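Local coordinates for putative redox protein (Lactobacillus casei, PDB 2QL8) that is probably a redox enzyme of the OsmC/Ohr family, whose members include peroxidases that detoxify organic hydroperoxides, though its own substrate is unknown, at residues V83-I86 with E91-F94. Residues are numbered along the deposited sequence; the frame is centred on the assembly and turned at random. Where two conformers were deposited one is given.
With BEZ (benzoic acid), chain J; EDO (1,2-ethanediol), chain K.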
# COMPACT_ATOMS: atom_id res chain seq x y z
N VAL A 83 5.54 -9.77 -0.47
CA VAL A 83 5.43 -9.01 -1.71
C VAL A 83 6.69 -9.29 -2.53
O VAL A 83 7.81 -9.20 -2.00
CB VAL A 83 5.29 -7.47 -1.46
CG1 VAL A 83 5.16 -6.70 -2.79
CG2 VAL A 83 4.09 -7.20 -0.54
N ALA A 84 6.48 -9.63 -3.80
CA ALA A 84 7.55 -9.88 -4.77
C ALA A 84 7.55 -8.79 -5.86
O ALA A 84 6.50 -8.35 -6.31
CB ALA A 84 7.38 -11.26 -5.40
N PHE A 85 8.76 -8.41 -6.28
CA PHE A 85 9.01 -7.50 -7.39
C PHE A 85 9.47 -8.40 -8.54
O PHE A 85 10.43 -9.18 -8.36
CB PHE A 85 10.11 -6.53 -6.95
CG PHE A 85 10.56 -5.51 -8.01
CD1 PHE A 85 9.71 -4.85 -8.84
CD2 PHE A 85 11.93 -5.23 -8.13
CE1 PHE A 85 10.16 -3.88 -9.73
CE2 PHE A 85 12.37 -4.28 -9.02
CZ PHE A 85 11.50 -3.63 -9.84
N ILE A 86 8.81 -8.30 -9.67
CA ILE A 86 9.07 -9.12 -10.85
C ILE A 86 9.11 -8.27 -12.13
O ILE A 86 8.61 -7.14 -12.20
CB ILE A 86 8.02 -10.25 -11.02
CG1 ILE A 86 6.63 -9.72 -11.40
CG2 ILE A 86 7.95 -11.11 -9.73
CD1 ILE A 86 5.61 -10.78 -11.76
N GLU A 91 7.98 -3.03 -17.63
CA GLU A 91 7.17 -4.24 -17.53
C GLU A 91 7.30 -4.83 -16.13
O GLU A 91 7.39 -6.06 -15.98
CB GLU A 91 7.65 -5.28 -18.56
CG GLU A 91 7.55 -4.85 -19.98
CD GLU A 91 7.89 -6.01 -20.92
OE1 GLU A 91 9.03 -6.55 -20.84
OE2 GLU A 91 7.00 -6.38 -21.71
N TYR A 92 7.36 -3.99 -15.10
CA TYR A 92 7.51 -4.47 -13.73
C TYR A 92 6.15 -4.65 -13.07
O TYR A 92 5.17 -3.95 -13.40
CB TYR A 92 8.30 -3.50 -12.85
CG TYR A 92 9.77 -3.37 -13.20
CD1 TYR A 92 10.63 -4.46 -13.12
CD2 TYR A 92 10.28 -2.15 -13.64
CE1 TYR A 92 11.97 -4.32 -13.43
CE2 TYR A 92 11.60 -2.02 -13.95
CZ TYR A 92 12.47 -3.09 -13.84
OH TYR A 92 13.81 -2.96 -14.20
N GLN A 93 6.09 -5.63 -12.18
CA GLN A 93 4.88 -5.87 -11.39
C GLN A 93 5.25 -6.23 -9.96
O GLN A 93 6.38 -6.61 -9.69
CB GLN A 93 4.05 -6.99 -11.97
CG GLN A 93 3.56 -6.80 -13.36
CD GLN A 93 2.70 -7.94 -13.81
OE1 GLN A 93 1.57 -8.09 -13.35
NE2 GLN A 93 3.23 -8.79 -14.69
N PHE A 94 4.26 -6.10 -9.06
CA PHE A 94 4.33 -6.68 -7.73
C PHE A 94 3.35 -7.85 -7.64
O PHE A 94 2.22 -7.79 -8.18
CB PHE A 94 3.96 -5.68 -6.63
CG PHE A 94 4.92 -4.55 -6.42
CD1 PHE A 94 6.14 -4.44 -7.09
CD2 PHE A 94 4.59 -3.55 -5.54
CE1 PHE A 94 6.97 -3.38 -6.85
CE2 PHE A 94 5.43 -2.45 -5.33
CZ PHE A 94 6.61 -2.39 -6.01
C BEZ J . 10.00 1.17 -14.94
O1 BEZ J . 8.99 1.00 -15.40
O2 BEZ J . 11.06 1.08 -15.69
C1 BEZ J . 10.04 1.45 -13.49
C2 BEZ J . 8.84 1.28 -12.66
C3 BEZ J . 9.02 1.48 -11.33
C4 BEZ J . 10.26 1.93 -10.79
C5 BEZ J . 11.40 2.14 -11.61
C6 BEZ J . 11.29 1.89 -12.98
C1 EDO K . 2.41 -11.81 -16.72
O1 EDO K . 2.02 -11.28 -15.46
C2 EDO K . 1.20 -11.68 -17.58
O2 EDO K . 0.18 -11.19 -16.71
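Ile86 pairs with Gln93 and Phe85 with Phe94 in an antiparallel beta hairpin formed by strands 77-88 and 91-102 of the OsmC-like fold. Ile86 and Gln93 form a hydrogen-bonded pair. Ile86 N donates to Gln93 O at 3.0 Å, its N-H pointing nearly straight at the oxygen, and Gln93 N donates back to Ile86 O at 2.9 Å. Ile86 O also receives a CA-H...O contact from Tyr92. Beside these bonds, Ile86 CG1 lies against Gln93 CB at 3.8 Å. The Ile86 chi1 of 69° sets CG1 between the backbone N and the carbonyl carbon, next to the partner strand.

Phe85 and Phe94 form the non-hydrogen-bonded pair, with both rings on the other side of the sheet. Phe85 CD1 meets the edge of the Phe94 ring, near its plane, 3.7 Å from Phe94 CE1. Phe85 CG is anti to the backbone N (chi1 177°), and the far end of the ring reaches Tyr92. There Phe85 CZ sits over one face of the tyrosine ring, toward its rim, with the two planes inclined at 35°. Both phenylalanines also touch Glu49 of helix 48-70, so this side of the hairpin packs on the helix.

At its edge, the Tyr92 ring meets bound benzoic acid, with CD2 3.6 Å from the carboxyl carbon C. Ala90 N and, from the second subunit, Arg120 NH2 also hydrogen-bond to the ligand. With an alanine in place of this tyrosine, Phe85 CZ would probably lose the ring it packs over, and benzoic acid its aromatic neighbour here. Val83, Ala84 and Phe85 pair with a strand of the second subunit, which continues the sheet across the interface. On the Gln93 side, its NE2 donates a 2.9 Å hydrogen bond to O1 of a 1,2-ethanediol, while OE1 accepts one from Asn132 ND2.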